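Local coordinates for 4'-phospho-dehydrooxetanocin synthase (Bacillus megaterium, PDB 5UL3), which catalyses the oxidative ring contraction of dAMP to an oxetane aldehyde in oxetanocin A biosynthesis, as a cobalamin-dependent radical S-adenosylmethionine enzyme, at residues 54-59 with 338-343; 90-95 with 101-106; 264-269 with 274-279; 419-424 with 508-513. All blocks are in the same frame, centred on the assembly; numbering follows the deposited sequence.

From the N terminus, residues 54-59, in the turn between strands 49-53 and 60-64, open contact 1, whose partner, residues 338-343 of helix 335-351 in the radical SAM core, lies 279 residues further on. Within that long loop lie two short closures in series: contact 2, where the loop after helix 83-88 folds back on strand 102-106 of the N-terminal four-stranded sheet, and contact 3, the hairpin 264-267/273-275 at the edge of the seven-stranded cobalamin-binding sheet. Contact 4 follows separately, joining helices 410-426 and 510-519 within the radical SAM core. None cross or touch: contacts 1 and 2 approach to about 8 Å between nearest atoms, whereas the centres of contacts 2 and 4 are about 52 Å apart.

Contact 1: 54-59 with 338-343; sequences GETDNT and TLKQLD
Lys340 reaches from helix 335-351 to the turn between strands 49-53 and 60-64, where its NZ donates a hydrogen bond to Thr56 OG1 at 2.9 Å. The two side chains meet tip to tip. With CG anti to the backbone N (chi1 165°), the lysine runs extended away from the helix and bends only at its last torsion to bring the ammonium onto the hydroxyl. Thr56 OG1 is used twice: it accepts from Lys340 and donates to Glu55 OE1 at 2.7 Å, meeting that carboxylate from above its plane. The other carboxylate oxygen, Glu55 OE2, takes Asn58 ND2 at 2.9 Å, and Asn58 OD1 in turn accepts from Glu55 N, so Glu55 and Asn58 brace the turn from within. Asp57 OD2 lies 3.4 Å from the methylene CE of Lys340, while Asp57 OD1 stays 4.3 Å from Lys340 NZ, beyond a salt bridge. The salt-bridge partner of Lys340 is Asp344, one helical turn further on, and Thr289 adds a weak hydrogen bond. Thr56 O is bonded to Asn76. The contact is a small surface bridge between the N-terminal domain and the radical SAM core, away from the annotated sites. The hydrogen bonds run in a chain from Lys340 through Thr56 to Glu55, and the ammonium of Lys340, paired with Asp344, would probably also feel the carboxylates of Glu55 and Asp57.

Contact 2: 90-95 with 101-106; sequences PSWYEI and YYKCFL
Trp92, in the loop after helix 83-88, lays its indole against Lys103 and Phe105, two residues on the same side of edge strand 102-106. Along that strand, Lys103 comes first. Its chain leaves with CG anti to the backbone N and turns at chi2 (101°), which carries CD to 3.9 Å from Trp92 CZ3. The lysine chain and the indole run antiparallel past one another; the touching atom is the aliphatic CD, which approaches the ring obliquely. Lys103 CG meanwhile lies over one face of the Phe105 ring. Two residues on, Phe105 is the buried partner. Here the pair is T-shaped: the phenyl edge points at the face of the indole six-membered ring, with centroids 5.3 Å apart and planes at 79°. Phe105 CZ leads, 3.7 Å from Trp92 CE3 and offset toward the rim of the indole, with CE1 beside it at 3.8 Å from the same Trp92 CE3. The opposite indole face is taken by CB of Tyr93, which leaves the tryptophan sandwiched between its chain neighbour and the strand. Leu85 of helix 83-88 touches both Trp92 and Phe105, and Trp88 makes a second edge-to-face pair with Phe105. The loop thus packs on the outermost strand of the N-terminal antiparallel sheet, away from the known binding sites. No hydrogen bond spans the two segments; adhesion here is consistent with dispersion and the weak electrostatics of aromatic C-H groups meeting a pi face.

Contact 3: 264-269 with 274-279; sequences ISYVDE and KHNVAE
Tyr266 and Lys274 form the hydrogen-bonded pair of an antiparallel beta hairpin at the edge of the cobalamin-binding Rossmann-like sheet. Its backbone ladder is tight: Lys274 N donates to Tyr266 O at 2.8 Å, Tyr266 N to Lys274 O at 3.0 Å, and Asn276 N to Ile264 O at 2.8 Å. Between these bonds Ser265 faces His275 in a non-hydrogen-bonded pair, its CB making a CH-pi contact over the imidazole face. Asp238 bonds His275 ND1 weakly and, in the one serine conformer described, Ser265 OG. Beside Tyr266, Lys274 CB sits over one face of the phenol, 4.1 Å from the ring centroid, while the amide of Asn276 meets the ring edge with its plane turned 67° away. Asn276 ND2 lies 3.5 Å from Ile264 CG1 and is tied to the carbonyls of Val261 and Leu258, which fixes the rotation of the amide. The looser side begins at the phenol tip, where Tyr266 OH and Asn276 OD1 share a water instead of touching, the water donating to OD1. Towards the turn, Asp268 OD2 meets the Lys274 methylene CE at 3.4 Å, but the lysine ammonium pairs with Glu272, and Asp268 OD1 accepts from Glu272 N and Ser270. The register is set by three backbone hydrogen bonds, two of them nearly straight (171° and 170°), while the charged groups spend their strongest interactions locally within the turn.

Contact 4: 419-424 with 508-513; sequences MWHYCA and MTYEEL
A single, very short hydrogen bond carries almost all of this helix-to-helix contact: His421 ND1 and Tyr510 OH are 2.6 Å apart, at an angle of 161°, and either may be the donor. The phenol oxygen lies in the imidazole plane at the ring edge, and the histidine likewise meets the edge of the tyrosine ring. The two ring planes are inclined at 63°. Tyr510 CE1 also comes within 3.8 Å of His421 CB. Both side chains bridge the gap between backbones whose nearest CA atoms, those of His421 and Tyr510, are 9.2 Å apart. His421 holds CG anti to its own N (chi1 -177°), which swings the imidazole out from helix 410-426 toward Tyr510; Tyr422 contributes a looser touch, its CE1 4.3 Å from Tyr510 OH. Tyr510 is the first residue of helix 510-519, right after the N-cap Thr509. There a capping box forms: Glu512 N donates to Thr509 OG1, and Thr509 N to Glu512 OE1, both at 3.1 Å. Tyr510 also touches Val414 and Lys418 of helix 410-426, and Ile505 touches His421. Both helices belong to the radical SAM core, away from the annotated sites. Since either group could be the donor, the bond is compatible with either neutral imidazole tautomer, and the capping box fixes the start of the helix from which the phenol projects.

Contact 1: 54-59 with 338-343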
# COMPACT_ATOMS: atom_id res chain seq x y z
N GLY A 54 8.42 -24.29 -9.00
CA GLY A 54 8.57 -23.21 -9.96
C GLY A 54 7.27 -22.42 -10.02
O GLY A 54 6.32 -22.70 -9.30
N GLU A 55 7.24 -21.43 -10.92
CA GLU A 55 6.05 -20.58 -11.09
C GLU A 55 6.09 -19.94 -12.47
O GLU A 55 7.15 -19.83 -13.08
CB GLU A 55 5.96 -19.52 -9.98
CG GLU A 55 7.24 -18.72 -9.78
CD GLU A 55 7.45 -17.65 -10.85
OE1 GLU A 55 6.47 -16.99 -11.27
OE2 GLU A 55 8.60 -17.47 -11.29
N THR A 56 4.91 -19.50 -12.94
CA THR A 56 4.70 -18.92 -14.27
C THR A 56 5.62 -19.50 -15.35
O THR A 56 5.39 -20.62 -15.81
CB THR A 56 4.80 -17.38 -14.25
OG1 THR A 56 6.13 -16.93 -13.92
CG2 THR A 56 3.80 -16.79 -13.24
N ASP A 57 6.64 -18.76 -15.76
CA ASP A 57 7.46 -19.16 -16.90
C ASP A 57 8.59 -20.13 -16.55
O ASP A 57 9.49 -20.33 -17.37
CB ASP A 57 8.05 -17.93 -17.60
CG ASP A 57 9.06 -17.17 -16.75
OD1 ASP A 57 9.19 -17.43 -15.53
OD2 ASP A 57 9.72 -16.28 -17.32
N ASN A 58 8.53 -20.77 -15.37
CA ASN A 58 9.54 -21.76 -15.03
C ASN A 58 8.93 -22.92 -14.26
O ASN A 58 9.66 -23.73 -13.67
CB ASN A 58 10.70 -21.12 -14.23
CG ASN A 58 10.23 -20.41 -12.98
OD1 ASN A 58 9.93 -21.03 -11.96
ND2 ASN A 58 10.18 -19.07 -13.05
N THR A 59 7.60 -23.03 -14.26
CA THR A 59 6.94 -24.11 -13.55
C THR A 59 7.45 -25.46 -14.06
O THR A 59 7.63 -25.66 -15.27
CB THR A 59 5.42 -24.01 -13.73
OG1 THR A 59 5.01 -22.66 -13.43
CG2 THR A 59 4.72 -24.95 -12.77
N THR A 338 8.87 -6.00 -15.14
CA THR A 338 7.67 -5.20 -14.88
C THR A 338 6.57 -5.53 -15.89
O THR A 338 5.42 -5.76 -15.52
CB THR A 338 8.02 -3.70 -14.91
OG1 THR A 338 8.98 -3.41 -13.88
CG2 THR A 338 6.77 -2.83 -14.65
N LEU A 339 6.92 -5.58 -17.17
CA LEU A 339 5.91 -5.82 -18.20
C LEU A 339 5.40 -7.25 -18.14
O LEU A 339 4.20 -7.50 -18.36
CB LEU A 339 6.48 -5.48 -19.58
CG LEU A 339 6.73 -3.98 -19.80
CD1 LEU A 339 7.49 -3.69 -21.10
CD2 LEU A 339 5.41 -3.20 -19.75
N LYS A 340 6.29 -8.21 -17.84
CA LYS A 340 5.86 -9.59 -17.69
C LYS A 340 4.91 -9.75 -16.51
O LYS A 340 3.85 -10.39 -16.62
CB LYS A 340 7.07 -10.52 -17.51
CG LYS A 340 6.64 -11.90 -16.98
CD LYS A 340 7.81 -12.72 -16.49
CE LYS A 340 7.40 -14.15 -16.12
NZ LYS A 340 6.44 -14.22 -14.96
N GLN A 341 5.28 -9.19 -15.36
CA GLN A 341 4.44 -9.35 -14.18
C GLN A 341 3.09 -8.65 -14.37
O GLN A 341 2.05 -9.16 -13.94
CB GLN A 341 5.16 -8.81 -12.93
CG GLN A 341 6.40 -9.69 -12.60
CD GLN A 341 6.97 -9.42 -11.22
OE1 GLN A 341 6.26 -8.97 -10.31
NE2 GLN A 341 8.25 -9.72 -11.05
N LEU A 342 3.09 -7.48 -15.01
CA LEU A 342 1.82 -6.82 -15.30
C LEU A 342 0.96 -7.68 -16.21
O LEU A 342 -0.25 -7.84 -15.99
CB LEU A 342 2.07 -5.44 -15.93
CG LEU A 342 2.56 -4.33 -14.97
CD1 LEU A 342 3.10 -3.17 -15.78
CD2 LEU A 342 1.44 -3.87 -14.00
N ASP A 343 1.58 -8.27 -17.24
CA ASP A 343 0.85 -9.16 -18.14
C ASP A 343 0.24 -10.34 -17.40
O ASP A 343 -0.92 -10.70 -17.63
CB ASP A 343 1.77 -9.63 -19.27
CG ASP A 343 1.06 -10.56 -20.24
OD1 ASP A 343 0.27 -10.07 -21.06
OD2 ASP A 343 1.30 -11.79 -20.18

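Contact 2: 90-95 with 101-106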
# COMPACT_ATOMS: atom_id res chain seq x y z
N PRO A 90 25.93 -28.91 -9.92
CA PRO A 90 26.20 -27.69 -10.71
C PRO A 90 26.69 -27.95 -12.12
O PRO A 90 26.71 -27.02 -12.94
CB PRO A 90 27.28 -26.97 -9.87
CG PRO A 90 27.11 -27.51 -8.49
CD PRO A 90 26.67 -28.93 -8.65
N SER A 91 27.12 -29.16 -12.45
CA SER A 91 27.56 -29.47 -13.81
C SER A 91 26.79 -30.62 -14.42
O SER A 91 27.35 -31.42 -15.16
CB SER A 91 29.06 -29.80 -13.85
OG SER A 91 29.85 -28.70 -13.46
N TRP A 92 25.49 -30.75 -14.11
CA TRP A 92 24.79 -31.90 -14.68
C TRP A 92 24.59 -31.77 -16.19
O TRP A 92 24.45 -32.80 -16.87
CB TRP A 92 23.44 -32.13 -13.99
CG TRP A 92 22.39 -31.09 -14.27
CD1 TRP A 92 22.11 -29.98 -13.51
CD2 TRP A 92 21.46 -31.08 -15.37
NE1 TRP A 92 21.08 -29.28 -14.08
CE2 TRP A 92 20.66 -29.93 -15.21
CE3 TRP A 92 21.24 -31.92 -16.46
CZ2 TRP A 92 19.64 -29.59 -16.12
CZ3 TRP A 92 20.23 -31.58 -17.37
CH2 TRP A 92 19.45 -30.43 -17.19
N TYR A 93 24.59 -30.56 -16.72
CA TYR A 93 24.12 -30.33 -18.09
C TYR A 93 25.27 -29.94 -19.02
O TYR A 93 26.38 -29.61 -18.59
CB TYR A 93 23.06 -29.23 -18.10
CG TYR A 93 23.56 -27.94 -17.52
CD1 TYR A 93 24.17 -26.99 -18.32
CD2 TYR A 93 23.43 -27.68 -16.16
CE1 TYR A 93 24.65 -25.82 -17.79
CE2 TYR A 93 23.90 -26.49 -15.62
CZ TYR A 93 24.51 -25.57 -16.44
OH TYR A 93 24.98 -24.39 -15.92
N GLU A 94 24.99 -29.98 -20.32
CA GLU A 94 25.95 -29.56 -21.35
C GLU A 94 25.77 -28.07 -21.63
O GLU A 94 24.67 -27.63 -21.99
CB GLU A 94 25.76 -30.37 -22.62
CG GLU A 94 25.99 -31.85 -22.47
CD GLU A 94 25.48 -32.62 -23.67
OE1 GLU A 94 24.45 -32.20 -24.24
OE2 GLU A 94 26.11 -33.63 -24.05
N ILE A 95 26.86 -27.30 -21.47
CA ILE A 95 26.81 -25.85 -21.65
C ILE A 95 26.47 -25.47 -23.08
O ILE A 95 25.89 -24.41 -23.34
CB ILE A 95 28.14 -25.22 -21.20
CG1 ILE A 95 28.38 -25.46 -19.71
CG2 ILE A 95 28.18 -23.72 -21.48
CD1 ILE A 95 29.49 -24.59 -19.12
N TYR A 101 13.96 -29.42 -22.38
CA TYR A 101 12.75 -29.25 -21.60
C TYR A 101 12.36 -30.52 -20.87
O TYR A 101 11.39 -30.51 -20.10
CB TYR A 101 11.60 -28.76 -22.50
CG TYR A 101 12.00 -27.55 -23.30
CD1 TYR A 101 12.24 -26.34 -22.67
CD2 TYR A 101 12.20 -27.63 -24.68
CE1 TYR A 101 12.65 -25.23 -23.39
CE2 TYR A 101 12.60 -26.52 -25.40
CZ TYR A 101 12.82 -25.32 -24.75
OH TYR A 101 13.22 -24.21 -25.46
N TYR A 102 13.09 -31.61 -21.09
CA TYR A 102 12.84 -32.87 -20.42
C TYR A 102 14.16 -33.54 -20.12
O TYR A 102 15.14 -33.39 -20.85
CB TYR A 102 11.96 -33.82 -21.26
CG TYR A 102 11.92 -35.24 -20.73
CD1 TYR A 102 11.08 -35.58 -19.69
CD2 TYR A 102 12.75 -36.23 -21.26
CE1 TYR A 102 11.05 -36.87 -19.19
CE2 TYR A 102 12.73 -37.52 -20.77
CZ TYR A 102 11.88 -37.84 -19.74
OH TYR A 102 11.85 -39.13 -19.24
N LYS A 103 14.19 -34.29 -19.02
CA LYS A 103 15.37 -35.09 -18.70
C LYS A 103 14.96 -36.17 -17.71
O LYS A 103 14.17 -35.91 -16.79
CB LYS A 103 16.49 -34.22 -18.12
CG LYS A 103 17.71 -35.00 -17.60
CD LYS A 103 18.86 -34.99 -18.57
CE LYS A 103 20.02 -35.84 -18.06
NZ LYS A 103 20.98 -36.13 -19.16
N CYS A 104 15.45 -37.38 -17.93
CA CYS A 104 15.28 -38.46 -16.96
C CYS A 104 16.61 -38.68 -16.25
O CYS A 104 17.64 -38.88 -16.90
CB CYS A 104 14.81 -39.74 -17.65
SG CYS A 104 14.37 -41.01 -16.48
N PHE A 105 16.59 -38.60 -14.92
CA PHE A 105 17.79 -38.77 -14.10
C PHE A 105 17.78 -40.17 -13.52
O PHE A 105 16.84 -40.55 -12.82
CB PHE A 105 17.85 -37.72 -13.00
CG PHE A 105 18.17 -36.35 -13.50
CD1 PHE A 105 19.46 -36.04 -13.91
CD2 PHE A 105 17.19 -35.37 -13.60
CE1 PHE A 105 19.77 -34.79 -14.39
CE2 PHE A 105 17.49 -34.12 -14.10
CZ PHE A 105 18.79 -33.83 -14.48
N LEU A 106 18.84 -40.94 -13.80
CA LEU A 106 18.91 -42.35 -13.47
C LEU A 106 19.93 -42.58 -12.36
O LEU A 106 21.06 -42.08 -12.44
CB LEU A 106 19.28 -43.17 -14.71
CG LEU A 106 18.34 -42.97 -15.89
CD1 LEU A 106 18.94 -43.54 -17.17
CD2 LEU A 106 17.02 -43.64 -15.59

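Contact 3: 264-269 with 274-279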
# COMPACT_ATOMS: atom_id res chain seq x y z
N ILE A 264 16.82 -11.62 10.84
CA ILE A 264 15.88 -11.93 11.92
C ILE A 264 16.38 -11.35 13.23
O ILE A 264 17.58 -11.12 13.44
CB ILE A 264 15.65 -13.44 12.10
CG1 ILE A 264 16.97 -14.13 12.41
CG2 ILE A 264 14.94 -14.06 10.89
CD1 ILE A 264 16.80 -15.56 12.95
N SER A 265 15.43 -11.11 14.13
CA SER A 265 15.72 -10.84 15.53
C SER A 265 15.15 -11.96 16.38
O SER A 265 14.07 -12.49 16.08
CB SER A 265 15.16 -9.48 15.98
OG SER A 265 13.82 -9.33 15.57
N TYR A 266 15.87 -12.34 17.43
CA TYR A 266 15.47 -13.49 18.24
C TYR A 266 16.12 -13.38 19.61
O TYR A 266 17.04 -12.58 19.83
CB TYR A 266 15.86 -14.80 17.54
CG TYR A 266 17.35 -14.96 17.37
CD1 TYR A 266 18.04 -14.34 16.32
CD2 TYR A 266 18.08 -15.72 18.27
CE1 TYR A 266 19.42 -14.48 16.18
CE2 TYR A 266 19.46 -15.88 18.13
CZ TYR A 266 20.12 -15.26 17.10
OH TYR A 266 21.48 -15.43 16.99
N VAL A 267 15.61 -14.19 20.54
CA VAL A 267 16.20 -14.31 21.87
C VAL A 267 17.17 -15.48 21.85
O VAL A 267 16.78 -16.61 21.52
CB VAL A 267 15.12 -14.51 22.95
CG1 VAL A 267 15.73 -14.43 24.34
CG2 VAL A 267 13.99 -13.50 22.79
N ASP A 268 18.43 -15.22 22.18
CA ASP A 268 19.44 -16.26 22.13
C ASP A 268 19.39 -17.09 23.42
O ASP A 268 18.44 -17.01 24.20
CB ASP A 268 20.82 -15.66 21.86
CG ASP A 268 21.37 -14.84 23.03
OD1 ASP A 268 20.69 -14.68 24.07
OD2 ASP A 268 22.52 -14.36 22.91
N GLU A 269 20.43 -17.90 23.65
CA GLU A 269 20.44 -18.81 24.79
C GLU A 269 20.56 -18.06 26.12
O GLU A 269 20.03 -18.53 27.13
CB GLU A 269 21.58 -19.81 24.63
CG GLU A 269 21.74 -20.32 23.20
CD GLU A 269 23.01 -21.13 23.00
OE1 GLU A 269 23.48 -21.75 23.98
OE2 GLU A 269 23.54 -21.13 21.87
N LYS A 274 19.09 -10.73 19.95
CA LYS A 274 20.09 -10.60 18.90
C LYS A 274 19.42 -10.19 17.60
O LYS A 274 18.24 -10.46 17.39
CB LYS A 274 20.86 -11.92 18.70
CG LYS A 274 21.72 -12.31 19.89
CD LYS A 274 22.70 -11.19 20.24
CE LYS A 274 23.26 -11.33 21.65
NZ LYS A 274 24.11 -10.16 22.01
N HIS A 275 20.18 -9.50 16.74
CA HIS A 275 19.73 -9.13 15.40
C HIS A 275 20.76 -9.63 14.41
O HIS A 275 21.97 -9.41 14.59
CB HIS A 275 19.55 -7.62 15.24
CG HIS A 275 18.54 -7.02 16.17
ND1 HIS A 275 17.34 -6.49 15.73
CD2 HIS A 275 18.55 -6.85 17.52
CE1 HIS A 275 16.66 -6.03 16.76
NE2 HIS A 275 17.37 -6.24 17.86
N ASN A 276 20.29 -10.31 13.36
CA ASN A 276 21.14 -10.75 12.28
C ASN A 276 21.04 -9.76 11.13
O ASN A 276 19.95 -9.26 10.82
CB ASN A 276 20.75 -12.15 11.80
CG ASN A 276 21.04 -13.23 12.82
OD1 ASN A 276 21.74 -13.01 13.81
ND2 ASN A 276 20.49 -14.43 12.59
N VAL A 277 22.18 -9.49 10.48
CA VAL A 277 22.19 -8.61 9.32
C VAL A 277 21.25 -9.11 8.23
O VAL A 277 21.16 -10.32 7.95
CB VAL A 277 23.63 -8.50 8.78
CG1 VAL A 277 23.65 -7.67 7.50
CG2 VAL A 277 24.54 -7.92 9.85
N ALA A 278 20.54 -8.17 7.60
CA ALA A 278 19.66 -8.46 6.47
C ALA A 278 20.32 -7.96 5.19
O ALA A 278 20.56 -6.75 5.04
CB ALA A 278 18.30 -7.79 6.66
N GLU A 279 20.63 -8.88 4.29
CA GLU A 279 21.15 -8.50 2.98
C GLU A 279 19.97 -8.08 2.11
O GLU A 279 19.01 -8.85 1.93
CB GLU A 279 21.91 -9.67 2.36
CG GLU A 279 22.30 -9.49 0.91
CD GLU A 279 22.66 -10.81 0.23
OE1 GLU A 279 22.79 -11.84 0.92
OE2 GLU A 279 22.80 -10.81 -1.01
O HOH W 1 23.30 -12.96 16.27

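Contact 4: 419-424 with 508-513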
# COMPACT_ATOMS: atom_id res chain seq x y z
N MET A 419 7.80 12.32 -19.54
CA MET A 419 7.59 11.04 -18.86
C MET A 419 6.19 10.97 -18.25
O MET A 419 5.49 9.96 -18.38
CB MET A 419 8.66 10.83 -17.78
CG MET A 419 8.59 9.47 -17.07
SD MET A 419 9.17 9.61 -15.36
CE MET A 419 7.82 10.55 -14.68
N TRP A 420 5.78 12.04 -17.56
CA TRP A 420 4.45 12.04 -16.97
C TRP A 420 3.37 11.95 -18.05
O TRP A 420 2.32 11.32 -17.84
CB TRP A 420 4.27 13.30 -16.12
CG TRP A 420 4.83 13.13 -14.74
CD1 TRP A 420 6.09 13.50 -14.30
CD2 TRP A 420 4.18 12.51 -13.62
NE1 TRP A 420 6.24 13.16 -12.97
CE2 TRP A 420 5.08 12.55 -12.53
CE3 TRP A 420 2.92 11.92 -13.43
CZ2 TRP A 420 4.76 12.04 -11.28
CZ3 TRP A 420 2.61 11.41 -12.19
CH2 TRP A 420 3.52 11.47 -11.12
N HIS A 421 3.61 12.56 -19.21
CA HIS A 421 2.65 12.43 -20.31
C HIS A 421 2.54 10.98 -20.75
O HIS A 421 1.43 10.47 -20.96
CB HIS A 421 3.06 13.31 -21.49
CG HIS A 421 2.09 13.29 -22.63
ND1 HIS A 421 2.48 13.18 -23.94
CD2 HIS A 421 0.73 13.36 -22.65
CE1 HIS A 421 1.42 13.18 -24.73
NE2 HIS A 421 0.35 13.30 -23.97
N TYR A 422 3.68 10.29 -20.88
CA TYR A 422 3.65 8.87 -21.21
C TYR A 422 2.88 8.08 -20.15
O TYR A 422 2.16 7.13 -20.49
CB TYR A 422 5.06 8.31 -21.35
CG TYR A 422 5.57 8.35 -22.78
CD1 TYR A 422 6.16 9.49 -23.29
CD2 TYR A 422 5.41 7.27 -23.64
CE1 TYR A 422 6.61 9.55 -24.59
CE2 TYR A 422 5.85 7.31 -24.95
CZ TYR A 422 6.46 8.46 -25.42
OH TYR A 422 6.91 8.54 -26.71
N CYS A 423 3.04 8.44 -18.87
CA CYS A 423 2.25 7.78 -17.83
C CYS A 423 0.76 7.99 -18.08
O CYS A 423 -0.03 7.04 -18.00
CB CYS A 423 2.62 8.32 -16.46
SG CYS A 423 4.24 7.75 -15.91
N ALA A 424 0.35 9.22 -18.38
CA ALA A 424 -1.06 9.47 -18.68
C ALA A 424 -1.52 8.66 -19.89
O ALA A 424 -2.60 8.05 -19.86
CB ALA A 424 -1.29 10.96 -18.91
N MET A 508 1.68 21.64 -29.57
CA MET A 508 2.67 22.16 -28.64
C MET A 508 3.78 21.15 -28.44
O MET A 508 3.56 19.93 -28.43
CB MET A 508 2.02 22.49 -27.30
CG MET A 508 0.78 23.32 -27.38
SD MET A 508 0.14 23.61 -25.72
CE MET A 508 1.44 24.66 -25.12
N THR A 509 5.00 21.66 -28.27
CA THR A 509 6.07 20.81 -27.79
C THR A 509 5.98 20.72 -26.26
O THR A 509 5.30 21.50 -25.60
CB THR A 509 7.43 21.37 -28.20
OG1 THR A 509 7.62 22.62 -27.53
CG2 THR A 509 7.50 21.58 -29.72
N TYR A 510 6.70 19.74 -25.70
CA TYR A 510 6.75 19.63 -24.25
C TYR A 510 7.29 20.91 -23.62
O TYR A 510 6.76 21.39 -22.61
CB TYR A 510 7.58 18.42 -23.84
CG TYR A 510 6.89 17.11 -24.13
CD1 TYR A 510 5.66 16.82 -23.54
CD2 TYR A 510 7.44 16.17 -24.99
CE1 TYR A 510 5.01 15.63 -23.80
CE2 TYR A 510 6.80 14.97 -25.25
CZ TYR A 510 5.58 14.71 -24.65
OH TYR A 510 4.92 13.53 -24.90
N GLU A 511 8.32 21.50 -24.23
CA GLU A 511 8.90 22.73 -23.69
C GLU A 511 7.90 23.88 -23.73
O GLU A 511 7.86 24.70 -22.80
CB GLU A 511 10.18 23.09 -24.46
CG GLU A 511 10.83 24.38 -24.00
CD GLU A 511 12.21 24.59 -24.60
OE1 GLU A 511 12.59 23.82 -25.51
OE2 GLU A 511 12.92 25.52 -24.16
N GLU A 512 7.10 23.97 -24.79
CA GLU A 512 6.11 25.04 -24.85
C GLU A 512 5.05 24.86 -23.78
O GLU A 512 4.66 25.82 -23.10
CB GLU A 512 5.46 25.08 -26.24
CG GLU A 512 6.41 25.49 -27.37
CD GLU A 512 5.75 25.44 -28.75
OE1 GLU A 512 4.78 24.67 -28.94
OE2 GLU A 512 6.21 26.17 -29.66
N LEU A 513 4.57 23.62 -23.60
CA LEU A 513 3.60 23.34 -22.55
C LEU A 513 4.18 23.66 -21.18
O LEU A 513 3.53 24.30 -20.35
CB LEU A 513 3.17 21.87 -22.63
CG LEU A 513 2.24 21.42 -21.51
CD1 LEU A 513 0.95 22.23 -21.55
CD2 LEU A 513 1.95 19.92 -21.63